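Local coordinates for protein PA1221 (Pseudomonas aeruginosa, PDB 4DG8) that belongs to the ANL superfamily, pairing an AMP-binding enzyme region, here holding adenosine monophosphate, with a phosphopantetheine attachment region, at residues A[66-71]-A[152-158]. Numbering follows the deposited sequence.
Sequences SDYLLE and APASVAR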
ATOM      1  N   SER A  66     -21.356   9.007   9.494  1.00 26.80           N
ATOM      2  CA  SER A  66     -20.969  10.291   8.927  1.00 25.11           C
ATOM      3  C   SER A  66     -21.723  11.406   9.635  1.00 30.18           C
ATOM      4  O   SER A  66     -21.201  12.507   9.785  1.00 33.01           O
ATOM      5  CB  SER A  66     -21.200  10.334   7.412  1.00 20.98           C
ATOM      6  OG  SER A  66     -21.004  11.648   6.895  1.00 26.17           O
ATOM      7  N   ASP A  67     -22.946  11.123  10.074  1.00 27.52           N
ATOM      8  CA  ASP A  67     -23.701  12.109  10.826  1.00 31.34           C
ATOM      9  C   ASP A  67     -22.935  12.460  12.095  1.00 29.38           C
ATOM     10  O   ASP A  67     -22.783  13.639  12.456  1.00 26.63           O
ATOM     11  CB  ASP A  67     -25.085  11.581  11.188  1.00 38.38           C
ATOM     12  CG  ASP A  67     -26.015  11.538  10.013  1.00 37.76           C
ATOM     13  OD1 ASP A  67     -25.760  12.269   9.034  1.00 30.59           O
ATOM     14  OD2 ASP A  67     -27.012  10.777  10.078  1.00 39.44           O
ATOM     15  N   TYR A  68     -22.440  11.424  12.769  1.00 34.97           N
ATOM     16  CA  TYR A  68     -21.593  11.662  13.949  1.00 32.94           C
ATOM     17  C   TYR A  68     -20.279  12.460  13.636  1.00 33.38           C
ATOM     18  O   TYR A  68     -19.928  13.468  14.311  1.00 30.24           O
ATOM     19  CB  TYR A  68     -21.308  10.317  14.632  1.00 37.97           C
ATOM     20  CG  TYR A  68     -20.230  10.367  15.689  1.00 37.61           C
ATOM     21  CD1 TYR A  68     -20.544  10.594  17.024  1.00 38.52           C
ATOM     22  CD2 TYR A  68     -18.894  10.184  15.345  1.00 32.04           C
ATOM     23  CE1 TYR A  68     -19.557  10.635  17.986  1.00 43.54           C
ATOM     24  CE2 TYR A  68     -17.902  10.226  16.291  1.00 34.29           C
ATOM     25  CZ  TYR A  68     -18.231  10.451  17.613  1.00 42.96           C
ATOM     26  OH  TYR A  68     -17.224  10.497  18.555  1.00 43.42           O
ATOM     27  N   LEU A  69     -19.564  12.025  12.601  1.00 23.89           N
ATOM     28  CA  LEU A  69     -18.323  12.687  12.217  1.00 22.35           C
ATOM     29  C   LEU A  69     -18.557  14.165  11.889  1.00 29.82           C
ATOM     30  O   LEU A  69     -17.783  15.038  12.289  1.00 26.74           O
ATOM     31  CB  LEU A  69     -17.687  11.987  11.014  1.00 22.91           C
ATOM     32  CG  LEU A  69     -17.336  10.510  11.182  1.00 27.68           C
ATOM     33  CD1 LEU A  69     -16.600  10.002   9.934  1.00 23.69           C
ATOM     34  CD2 LEU A  69     -16.489  10.310  12.445  1.00 22.67           C
ATOM     35  N   LEU A  70     -19.616  14.443  11.142  1.00 29.05           N
ATOM     36  CA  LEU A  70     -19.913  15.812  10.759  1.00 28.21           C
ATOM     37  C   LEU A  70     -20.313  16.626  11.972  1.00 33.31           C
ATOM     38  O   LEU A  70     -20.033  17.818  12.034  1.00 37.51           O
ATOM     39  CB  LEU A  70     -21.006  15.859   9.694  1.00 30.16           C
ATOM     40  CG  LEU A  70     -20.446  15.423   8.344  1.00 28.34           C
ATOM     41  CD1 LEU A  70     -21.535  15.233   7.302  1.00 24.45           C
ATOM     42  CD2 LEU A  70     -19.351  16.388   7.868  1.00 25.65           C
ATOM     43  N   GLU A  71     -20.972  15.983  12.936  1.00 34.39           N
ATOM     44  CA  GLU A  71     -21.307  16.691  14.165  1.00 34.67           C
ATOM     45  C   GLU A  71     -20.041  17.168  14.885  1.00 31.67           C
ATOM     46  O   GLU A  71     -19.992  18.296  15.372  1.00 30.89           O
ATOM     47  CB  GLU A  71     -22.172  15.853  15.103  1.00 36.11           C
ATOM     48  CG  GLU A  71     -22.331  16.522  16.462  1.00 45.77           C
ATOM     49  CD  GLU A  71     -23.328  15.823  17.366  1.00 61.53           C
ATOM     50  OE1 GLU A  71     -23.271  14.573  17.479  1.00 62.72           O
ATOM     51  OE2 GLU A  71     -24.166  16.537  17.971  1.00 66.67           O
ATOM     52  N   ALA A 152     -26.361  10.994  16.516  1.00 51.85           N
ATOM     53  CA  ALA A 152     -26.185  12.346  16.002  1.00 52.45           C
ATOM     54  C   ALA A 152     -27.356  12.716  15.103  1.00 53.14           C
ATOM     55  O   ALA A 152     -28.025  11.837  14.566  1.00 50.51           O
ATOM     56  CB  ALA A 152     -24.857  12.481  15.262  1.00 42.59           C
ATOM     57  N   PRO A 153     -27.613  14.024  14.945  1.00 54.84           N
ATOM     58  CA  PRO A 153     -28.699  14.493  14.077  1.00 56.47           C
ATOM     59  C   PRO A 153     -28.432  14.070  12.639  1.00 49.65           C
ATOM     60  O   PRO A 153     -27.284  14.182  12.192  1.00 42.49           O
ATOM     61  CB  PRO A 153     -28.602  16.022  14.184  1.00 61.12           C
ATOM     62  CG  PRO A 153     -27.754  16.294  15.389  1.00 61.82           C
ATOM     63  CD  PRO A 153     -26.815  15.135  15.492  1.00 53.65           C
ATOM     64  N   ALA A 154     -29.449  13.590  11.924  1.00 45.04           N
ATOM     65  CA  ALA A 154     -29.234  13.176  10.541  1.00 46.57           C
ATOM     66  C   ALA A 154     -28.803  14.380   9.709  1.00 52.77           C
ATOM     67  O   ALA A 154     -29.487  15.405   9.691  1.00 57.90           O
ATOM     68  CB  ALA A 154     -30.484  12.549   9.971  1.00 50.27           C
ATOM     69  N   SER A 155     -27.667  14.260   9.026  1.00 47.25           N
ATOM     70  CA  SER A 155     -27.109  15.393   8.301  1.00 51.59           C
ATOM     71  C   SER A 155     -28.111  15.956   7.307  1.00 53.69           C
ATOM     72  O   SER A 155     -28.681  15.222   6.500  1.00 51.04           O
ATOM     73  CB  SER A 155     -25.823  15.008   7.570  1.00 55.51           C
ATOM     74  OG  SER A 155     -25.402  16.056   6.709  1.00 54.50           O
ATOM     75  N   VAL A 156     -28.325  17.263   7.376  1.00 61.92           N
ATOM     76  CA  VAL A 156     -29.194  17.935   6.423  1.00 66.08           C
ATOM     77  C   VAL A 156     -28.590  17.803   5.026  1.00 59.61           C
ATOM     78  O   VAL A 156     -29.287  17.451   4.070  1.00 54.18           O
ATOM     79  CB  VAL A 156     -29.402  19.419   6.791  1.00 62.92           C
ATOM     80  CG1 VAL A 156     -30.106  20.154   5.660  1.00 65.49           C
ATOM     81  CG2 VAL A 156     -30.195  19.530   8.085  1.00 58.92           C
ATOM     82  N   ALA A 157     -27.293  18.099   4.922  1.00 52.53           N
ATOM     83  CA  ALA A 157     -26.540  17.928   3.684  1.00 43.14           C
ATOM     84  C   ALA A 157     -25.082  17.626   4.000  1.00 47.12           C
ATOM     85  O   ALA A 157     -24.506  18.238   4.896  1.00 46.63           O
ATOM     86  CB  ALA A 157     -26.639  19.181   2.845  1.00 44.50           C
ATOM     87  N   ARG A 158     -24.473  16.708   3.255  1.00 37.05           N
ATOM     88  CA  ARG A 158     -23.067  16.412   3.459  1.00 31.51           C
ATOM     89  C   ARG A 158     -22.249  17.358   2.601  1.00 32.37           C
ATOM     90  O   ARG A 158     -22.732  17.827   1.574  1.00 32.31           O
ATOM     91  CB  ARG A 158     -22.757  14.954   3.130  1.00 32.91           C
ATOM     92  CG  ARG A 158     -23.767  14.032   3.765  1.00 34.36           C
ATOM     93  CD  ARG A 158     -23.245  12.661   4.125  1.00 28.14           C
ATOM     94  NE  ARG A 158     -24.377  11.934   4.686  1.00 34.03           N
ATOM     95  CZ  ARG A 158     -24.643  11.854   5.981  1.00 35.37           C
ATOM     96  NH1 ARG A 158     -23.816  12.410   6.867  1.00 28.13           N
ATOM     97  NH2 ARG A 158     -25.729  11.208   6.390  1.00 30.57           N
TER
HETATM   98  O   HOH W   1     -27.713  10.029  12.575  1.00 41.35           O
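One buried carboxylate can bind an irregular segment at several points, and Asp67 illustrates the principle. In this ANL-superfamily AMP-binding fold, helix 55-72 receives the loop that runs from strand 143-145 to strand 166-172. Asp67 OD1 accepts three hydrogen bonds: from the backbone Ser155 N at 2.8 Å and from Arg158 NH1 and NH2 at 2.9 and 2.8 Å. The last two form a salt bridge in which one oxygen lies at the edge of the guanidinium, between both terminal nitrogens. The other oxygen, OD2, accepts a hydrogen bond from a water that also donates to Ala152 O, so the carboxylate meets the loop directly at Ser155 and Arg158 and through water at Ala152. Ser66 OG, hydrogen-bonded to Ser100, lies beside the same guanidinium. Leu70 CD1 sits at its edge, 3.7 Å from Arg158 NH1. Apolar packing pairs Tyr68 CB with Ala152 CB at 4.2 Å. One helical turn beyond Asp67, Glu71 reaches Ala152 and Pro153, and Ala152 CB rests 3.6 Å from Tyr68 CA and 3.4 Å from Glu71 OE1.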